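Local atomic coordinates of aspartate-semialdehyde dehydrogenase 2 (Vibrio cholerae, PDB entry 2QZ9), a protein that catalyses the NADPH-dependent reductive dephosphorylation of L-aspartyl-4-phosphate to L-aspartate-semialdehyde, a step on the way to lysine, methionine and threonine. Residues A[242-247]-A[313-318]; A[102-107]-A[120-125]; A[34-39]-A[61-66]. One frame throughout, in Å; residues are numbered along the deposited sequence.

Interaction 1. Residues A[242-247]-A[313-318]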
# COMPACT_ATOMS: atom_id res chain seq x y z
N TYR A 242 3.20 -14.08 -3.00
CA TYR A 242 4.33 -14.19 -2.07
C TYR A 242 5.09 -12.86 -1.93
O TYR A 242 5.10 -12.04 -2.85
CB TYR A 242 5.28 -15.30 -2.52
CG TYR A 242 4.54 -16.52 -3.05
CD1 TYR A 242 3.94 -17.42 -2.17
CD2 TYR A 242 4.42 -16.74 -4.42
CE1 TYR A 242 3.24 -18.53 -2.65
CE2 TYR A 242 3.73 -17.85 -4.91
CZ TYR A 242 3.14 -18.74 -4.02
OH TYR A 242 2.45 -19.83 -4.50
N GLY A 243 5.73 -12.68 -0.77
CA GLY A 243 6.49 -11.47 -0.46
C GLY A 243 5.66 -10.38 0.21
O GLY A 243 4.50 -10.18 -0.12
N HIS A 244 6.25 -9.67 1.17
CA HIS A 244 5.61 -8.47 1.72
C HIS A 244 6.47 -7.27 1.36
O HIS A 244 7.67 -7.39 1.27
CB HIS A 244 5.46 -8.53 3.24
CG HIS A 244 4.53 -9.60 3.71
ND1 HIS A 244 4.55 -10.09 5.00
CD2 HIS A 244 3.56 -10.28 3.07
CE1 HIS A 244 3.62 -11.01 5.14
NE2 HIS A 244 3.01 -11.16 3.97
N ALA A 245 5.82 -6.13 1.18
CA ALA A 245 6.51 -4.88 0.94
C ALA A 245 6.04 -3.88 2.00
O ALA A 245 4.92 -3.97 2.49
CB ALA A 245 6.20 -4.37 -0.45
N GLU A 246 6.91 -2.94 2.35
CA GLU A 246 6.58 -1.92 3.33
C GLU A 246 7.10 -0.57 2.89
O GLU A 246 8.22 -0.42 2.42
CB GLU A 246 7.19 -2.23 4.70
CG GLU A 246 6.64 -3.48 5.36
CD GLU A 246 7.57 -4.05 6.41
OE1 GLU A 246 8.76 -3.64 6.49
OE2 GLU A 246 7.11 -4.93 7.16
N ALA A 247 6.25 0.42 3.07
CA ALA A 247 6.65 1.80 2.94
C ALA A 247 7.01 2.33 4.33
O ALA A 247 6.14 2.46 5.19
CB ALA A 247 5.48 2.55 2.38
N ALA A 313 10.59 -8.35 1.32
CA ALA A 313 11.18 -9.67 1.63
C ALA A 313 10.22 -10.81 1.30
O ALA A 313 9.02 -10.59 1.15
CB ALA A 313 11.62 -9.76 3.10
N ASP A 314 10.76 -12.01 1.14
CA ASP A 314 9.96 -13.22 1.02
C ASP A 314 9.57 -13.60 2.45
O ASP A 314 10.43 -13.93 3.27
CB ASP A 314 10.74 -14.35 0.34
CG ASP A 314 9.90 -15.61 0.11
OD1 ASP A 314 10.15 -16.33 -0.89
OD2 ASP A 314 8.98 -15.90 0.90
N ASN A 315 8.27 -13.54 2.72
CA ASN A 315 7.73 -13.70 4.07
C ASN A 315 7.74 -15.15 4.55
O ASN A 315 7.57 -15.40 5.74
CB ASN A 315 6.29 -13.15 4.12
CG ASN A 315 5.42 -13.73 3.04
OD1 ASN A 315 5.74 -13.61 1.86
ND2 ASN A 315 4.32 -14.38 3.42
N VAL A 316 7.92 -16.08 3.62
CA VAL A 316 8.02 -17.50 3.96
C VAL A 316 9.49 -17.88 4.27
O VAL A 316 9.75 -18.79 5.07
CB VAL A 316 7.41 -18.38 2.84
CG1 VAL A 316 7.54 -19.86 3.17
CG2 VAL A 316 5.94 -18.05 2.67
N ARG A 317 10.42 -17.15 3.66
CA ARG A 317 11.87 -17.34 3.88
C ARG A 317 12.39 -16.42 4.96
O ARG A 317 12.23 -16.72 6.14
CB ARG A 317 12.68 -17.19 2.59
CG ARG A 317 12.35 -18.26 1.57
CD ARG A 317 13.31 -18.32 0.41
NE ARG A 317 13.14 -19.60 -0.26
CZ ARG A 317 14.06 -20.55 -0.32
NH1 ARG A 317 15.27 -20.36 0.22
NH2 ARG A 317 13.79 -21.69 -0.94
N LYS A 318 13.02 -15.31 4.59
CA LYS A 318 13.56 -14.38 5.60
C LYS A 318 12.50 -14.05 6.65
O LYS A 318 12.81 -13.96 7.84
CB LYS A 318 14.14 -13.10 4.97
CG LYS A 318 14.81 -12.12 5.96
CD LYS A 318 15.90 -12.79 6.80
CE LYS A 318 16.43 -11.89 7.89
NZ LYS A 318 17.05 -12.72 9.00

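Interaction 2. Residues A[102-107]-A[120-125]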
# COMPACT_ATOMS: atom_id res chain seq x y z
N ASP A 102 5.89 -13.27 25.84
CA ASP A 102 6.25 -13.82 27.17
C ASP A 102 7.48 -13.13 27.67
O ASP A 102 8.50 -13.05 26.97
CB ASP A 102 6.44 -15.35 27.16
CG ASP A 102 5.17 -16.10 27.50
OD1 ASP A 102 4.81 -16.17 28.69
OD2 ASP A 102 4.52 -16.62 26.57
N TYR A 103 7.37 -12.61 28.89
CA TYR A 103 8.39 -11.75 29.48
C TYR A 103 9.84 -12.28 29.41
O TYR A 103 10.75 -11.51 29.09
CB TYR A 103 7.98 -11.38 30.91
CG TYR A 103 8.82 -10.29 31.54
CD1 TYR A 103 9.61 -10.55 32.66
CD2 TYR A 103 8.82 -8.99 31.02
CE1 TYR A 103 10.38 -9.55 33.25
CE2 TYR A 103 9.59 -7.99 31.59
CZ TYR A 103 10.37 -8.27 32.70
OH TYR A 103 11.13 -7.26 33.27
N ASP A 104 10.06 -13.57 29.67
CA ASP A 104 11.45 -14.10 29.70
C ASP A 104 11.92 -14.91 28.46
O ASP A 104 13.03 -15.45 28.44
CB ASP A 104 11.70 -14.91 30.98
CG ASP A 104 10.88 -16.17 31.05
OD1 ASP A 104 9.72 -16.17 30.56
OD2 ASP A 104 11.39 -17.18 31.59
N ILE A 105 11.09 -14.98 27.43
CA ILE A 105 11.51 -15.64 26.19
C ILE A 105 12.11 -14.62 25.20
O ILE A 105 11.49 -13.60 24.92
CB ILE A 105 10.34 -16.47 25.58
CG1 ILE A 105 10.06 -17.68 26.49
CG2 ILE A 105 10.67 -16.92 24.15
CD1 ILE A 105 8.67 -18.24 26.40
N PRO A 106 13.32 -14.88 24.69
CA PRO A 106 13.91 -13.95 23.71
C PRO A 106 13.18 -13.93 22.35
O PRO A 106 12.68 -14.96 21.89
CB PRO A 106 15.34 -14.48 23.56
CG PRO A 106 15.28 -15.91 23.96
CD PRO A 106 14.21 -16.01 25.00
N LEU A 107 13.13 -12.74 21.73
CA LEU A 107 12.55 -12.55 20.40
C LEU A 107 13.65 -12.03 19.47
O LEU A 107 14.13 -10.91 19.64
CB LEU A 107 11.40 -11.56 20.47
CG LEU A 107 10.52 -11.18 19.27
CD1 LEU A 107 9.78 -12.37 18.69
CD2 LEU A 107 9.54 -10.11 19.74
N PHE A 120 18.03 -18.37 25.71
CA PHE A 120 17.34 -19.63 25.36
C PHE A 120 17.21 -20.58 26.57
O PHE A 120 16.27 -21.36 26.63
CB PHE A 120 18.03 -20.34 24.19
CG PHE A 120 19.24 -21.17 24.57
CD1 PHE A 120 19.09 -22.52 24.93
CD2 PHE A 120 20.52 -20.62 24.54
CE1 PHE A 120 20.20 -23.29 25.28
CE2 PHE A 120 21.64 -21.38 24.88
CZ PHE A 120 21.48 -22.72 25.25
N ARG A 121 18.15 -20.48 27.51
CA ARG A 121 18.15 -21.33 28.72
C ARG A 121 16.99 -21.08 29.70
O ARG A 121 16.67 -21.96 30.51
CB ARG A 121 19.51 -21.27 29.42
CG ARG A 121 20.54 -22.19 28.76
CD ARG A 121 21.89 -22.23 29.48
NE ARG A 121 22.85 -21.29 28.91
CZ ARG A 121 23.80 -21.61 28.03
NH1 ARG A 121 24.62 -20.67 27.57
NH2 ARG A 121 23.94 -22.87 27.62
N ASN A 122 16.35 -19.91 29.59
CA ASN A 122 15.20 -19.56 30.44
C ASN A 122 14.04 -20.55 30.37
O ASN A 122 13.49 -20.95 31.40
CB ASN A 122 14.66 -18.17 30.10
CG ASN A 122 15.61 -17.05 30.49
OD1 ASN A 122 16.62 -17.28 31.16
ND2 ASN A 122 15.28 -15.83 30.07
N ARG A 123 13.65 -20.92 29.15
CA ARG A 123 12.53 -21.83 28.94
C ARG A 123 12.82 -22.87 27.84
O ARG A 123 11.91 -23.59 27.42
CB ARG A 123 11.25 -21.04 28.58
CG ARG A 123 10.77 -19.95 29.58
CD ARG A 123 9.73 -20.47 30.58
NE ARG A 123 8.99 -21.63 30.07
CZ ARG A 123 7.80 -21.58 29.46
NH1 ARG A 123 7.17 -20.42 29.28
NH2 ARG A 123 7.23 -22.70 29.03
N ASN A 124 14.07 -22.95 27.40
CA ASN A 124 14.46 -23.71 26.18
C ASN A 124 13.70 -23.33 24.90
O ASN A 124 13.53 -24.16 23.99
CB ASN A 124 14.40 -25.22 26.41
CG ASN A 124 15.66 -25.78 27.03
OD1 ASN A 124 16.70 -25.11 27.08
ND2 ASN A 124 15.59 -27.02 27.48
N ILE A 125 13.24 -22.07 24.84
CA ILE A 125 12.45 -21.55 23.73
C ILE A 125 13.05 -20.24 23.23
O ILE A 125 13.44 -19.38 24.04
CB ILE A 125 10.95 -21.32 24.12
CG1 ILE A 125 10.34 -22.60 24.69
CG2 ILE A 125 10.14 -20.82 22.91
CD1 ILE A 125 8.89 -22.50 25.09

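Interaction 3. Residues A[34-39]-A[61-66]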
# COMPACT_ATOMS: atom_id res chain seq x y z
N PHE A 34 13.83 -35.23 11.72
CA PHE A 34 12.51 -35.79 11.95
C PHE A 34 11.49 -34.77 11.49
O PHE A 34 11.64 -33.57 11.74
CB PHE A 34 12.31 -36.12 13.43
CG PHE A 34 13.40 -36.99 14.00
CD1 PHE A 34 14.60 -36.44 14.44
CD2 PHE A 34 13.23 -38.37 14.06
CE1 PHE A 34 15.61 -37.24 14.95
CE2 PHE A 34 14.22 -39.18 14.58
CZ PHE A 34 15.42 -38.61 15.02
N LEU A 35 10.45 -35.25 10.81
CA LEU A 35 9.34 -34.43 10.36
C LEU A 35 8.06 -34.80 11.09
O LEU A 35 7.63 -35.97 11.08
CB LEU A 35 9.15 -34.57 8.85
CG LEU A 35 10.31 -34.18 7.93
CD1 LEU A 35 9.91 -34.40 6.47
CD2 LEU A 35 10.77 -32.73 8.18
N LEU A 36 7.45 -33.80 11.72
CA LEU A 36 6.33 -33.99 12.63
C LEU A 36 5.10 -33.24 12.19
O LEU A 36 5.19 -32.11 11.71
CB LEU A 36 6.71 -33.57 14.05
CG LEU A 36 8.04 -34.09 14.61
CD1 LEU A 36 8.33 -33.43 15.95
CD2 LEU A 36 8.01 -35.59 14.74
N ALA A 37 3.96 -33.88 12.36
CA ALA A 37 2.67 -33.26 12.09
C ALA A 37 1.57 -34.00 12.85
O ALA A 37 1.85 -34.88 13.67
CB ALA A 37 2.39 -33.24 10.59
N SER A 38 0.32 -33.65 12.56
CA SER A 38 -0.85 -34.39 13.05
C SER A 38 -0.93 -35.78 12.38
O SER A 38 -0.05 -36.15 11.60
CB SER A 38 -2.13 -33.58 12.81
OG SER A 38 -2.05 -32.29 13.41
N GLU A 39 -1.98 -36.54 12.71
CA GLU A 39 -2.13 -37.92 12.23
C GLU A 39 -2.44 -38.02 10.73
O GLU A 39 -1.98 -38.96 10.07
CB GLU A 39 -3.19 -38.67 13.04
CG GLU A 39 -4.61 -38.07 12.99
CD GLU A 39 -5.70 -39.05 13.41
OE1 GLU A 39 -6.90 -38.74 13.18
OE2 GLU A 39 -5.37 -40.12 13.97
N PHE A 61 5.82 -39.08 19.15
CA PHE A 61 7.22 -38.73 18.98
C PHE A 61 8.00 -38.62 20.29
O PHE A 61 7.55 -37.98 21.23
CB PHE A 61 7.38 -37.44 18.16
CG PHE A 61 8.81 -37.11 17.83
CD1 PHE A 61 9.52 -37.85 16.88
CD2 PHE A 61 9.47 -36.06 18.48
CE1 PHE A 61 10.85 -37.53 16.57
CE2 PHE A 61 10.80 -35.76 18.19
CZ PHE A 61 11.49 -36.49 17.23
N ASP A 62 9.16 -39.26 20.32
CA ASP A 62 10.06 -39.17 21.47
C ASP A 62 10.98 -38.00 21.23
O ASP A 62 11.86 -38.06 20.36
CB ASP A 62 10.85 -40.47 21.66
CG ASP A 62 11.92 -40.37 22.77
OD1 ASP A 62 11.81 -39.52 23.68
OD2 ASP A 62 12.88 -41.17 22.75
N TRP A 63 10.78 -36.95 22.02
CA TRP A 63 11.52 -35.69 21.92
C TRP A 63 13.00 -35.79 22.29
O TRP A 63 13.77 -34.92 21.94
CB TRP A 63 10.85 -34.60 22.75
CG TRP A 63 9.56 -34.17 22.17
CD1 TRP A 63 8.32 -34.52 22.58
CD2 TRP A 63 9.39 -33.31 21.02
NE1 TRP A 63 7.37 -33.93 21.77
CE2 TRP A 63 8.00 -33.18 20.81
CE3 TRP A 63 10.27 -32.64 20.17
CZ2 TRP A 63 7.47 -32.40 19.78
CZ3 TRP A 63 9.74 -31.86 19.14
CH2 TRP A 63 8.35 -31.75 18.96
N SER A 64 13.39 -36.86 22.98
CA SER A 64 14.78 -37.01 23.44
C SER A 64 15.74 -37.33 22.29
O SER A 64 16.96 -37.24 22.45
CB SER A 64 14.88 -38.07 24.56
OG SER A 64 14.29 -39.30 24.17
N GLN A 65 15.17 -37.67 21.14
CA GLN A 65 15.96 -37.93 19.92
C GLN A 65 16.59 -36.67 19.31
O GLN A 65 17.43 -36.77 18.41
CB GLN A 65 15.09 -38.62 18.87
CG GLN A 65 14.46 -39.92 19.31
CD GLN A 65 13.60 -40.53 18.23
OE1 GLN A 65 12.38 -40.40 18.25
NE2 GLN A 65 14.23 -41.19 17.27
N VAL A 66 16.19 -35.49 19.80
CA VAL A 66 16.42 -34.23 19.08
C VAL A 66 17.14 -33.14 19.90
O VAL A 66 16.89 -32.99 21.09
CB VAL A 66 15.06 -33.75 18.45
CG1 VAL A 66 14.95 -32.27 18.36
CG2 VAL A 66 14.90 -34.37 17.07

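Interaction 1. Residues A[242-247]-A[313-318]
N315 lays its side chain over one face of the H244 imidazole, stacked with ring and amide planes only 22° apart. The place is the active site of this aspartate-semialdehyde dehydrogenase, where strand 244-252 and the end of strand 306-313 run antiparallel in the sheet of the dimerisation domain. CB of N315 sits 3.7 Å from the centroid of the H244 ring, a CH-pi contact set off toward the rim, and N315 ND2 lies 3.5 Å from H244 NE2. H244 is the predicted proton acceptor, and its ring touches C131, the residue that forms the acyl-thioester intermediate; N315 is predicted to bind NADP(+). The asparagine is held at both ends of its amide: OD1 accepts from G243 N at 2.8 Å in a bent bond, 139° at the hydrogen, while ND2 donates to S161 OG, another predicted cofactor residue. CG of N315 stands between the backbone N and the carbonyl carbon (chi1 52°), which lays the amide against the imidazole and brings OD1 to G243 N.

Beneath the stack, H244 and A313 form a hydrogen-bonded pair, with H244 N to A313 O at 2.9 Å and A313 N to H244 O at 3.1 Å. D314 OD2 caps the turn into helix 317-335, accepting from V316 N. At G243 the backbones come so close that its CA makes a CA-H...O contact of 3.1 Å with A313 O.

Interaction 2. Residues A[102-107]-A[120-125]
This is a partly buried contact between two parts of one long loop, the connection that leaves strand 91-94 and returns to strand 125-127, one of the two outermost strands of the nucleotide-binding sheet. One hydrogen bond ties the two parts together: N122 ND2 donates to D104 O at 2.8 Å. It is nearly straight, 175° at the hydrogen, with the oxygen almost in the amide plane of N122 and the donor on a lone pair in the carbonyl plane. The D104 carboxylate and N122 amide run alongside each other head to tail, their planes 12° apart.

R123 adds its aliphatic part. CG packs 3.5 Å from D104 OD2, and it also lies 3.9 Å from I105 CG1. The arginine chain kinks at chi2 (-94°) and again at chi3, so that NH1 comes near I105 CD1. R123 NH1 is 4.9 Å from D102 OD1 and 5.1 Å from D104 OD1, not in contact, so any attraction is probably modest.

Deeper in, the contact is largely apolar. I105 CG2 meets I125 CG2 at 4.1 Å, both isoleucines also touching F99. P106 CD packs on a backbone oxygen, 3.6 Å from I125 O. The turn from D102 to I105, type I, leads into P106, and D102 O and I105 O both accept from K222 of helix 211-224. P106 shares a backbone hydrogen bond with A127, so it lies beside strand 125-127, at the edge of the sheet of a Rossmann-type NADP-binding domain.

Interaction 3. Residues A[34-39]-A[61-66]
Strand 30-37 and the loop carrying the 3-10 segment 63-65 stand well apart as backbones, with 8.0 Å between the CA atoms of L36 and F61 and 8.3 Å between those of F34 and V66, so the gap is bridged mainly by side chains. F34 and L36, alternate residues of the strand, both point toward the loop.

F34 and F61 form an offset edge-to-face pair: the edge of F61, led by CE1 and CZ, comes against the face of F34, with planes at 62° and centroids 5.3 Å apart. F61 is placed for this by a CG anti to its backbone N (chi1 -174°), which sends the ring out toward the strand. V66 CG2 lies 3.4 Å from F34 CD1, along one side of the ring, and the Q65 side chain packs at the CE2-CZ end, crossing the phenylalanine at about a right angle.

L36 splits its two methyls between two rings. CD2 sits over a face of F61, 3.7 Å from the centroid in a CH-pi contact, while CD1 meets W63 CH2 obliquely at 3.4 Å. F61 in turn lies over a face of the W63 indole, its CD2 3.7 Å above the plane, so leucine, phenylalanine and tryptophan interlock.

The loop holds its own shape through D62, whose OD1 accepts from S64 N at 3.2 Å, an Asx turn, and also from S64 OG on the same face of the carboxylate. W63 also packs on I84 and A85 of helix 75-87, while F34 and L36 bond along the backbone to strand 4-9. The result is a hydrophobic layer between sheet and helix, as expected of a Rossmann-type nucleotide-binding domain.

Overall arrangement
Interactions 2 and 3 belong to the nucleotide-binding half of the chain: 34-39 lies on a strand near one side of its sheet, whereas 120-125 leads into the outermost strand 125-127 at the other, and the centres of the two contacts are about 22 Å apart. Interaction 1 lies in the dimerisation half, its centre about 26 Å from that of interaction 2 and 29 Å from that of interaction 3; none touches another. Interaction 1 alone contains active-site residues, the H244 side chain about 3 Å from that of C131. In interaction 2 the side chain of I105 is about 7 Å from that of R100, a predicted phosphate-binding residue; in interaction 3 the L36 side chain is about 9 Å from those of T12 and S41, predicted cofactor residues.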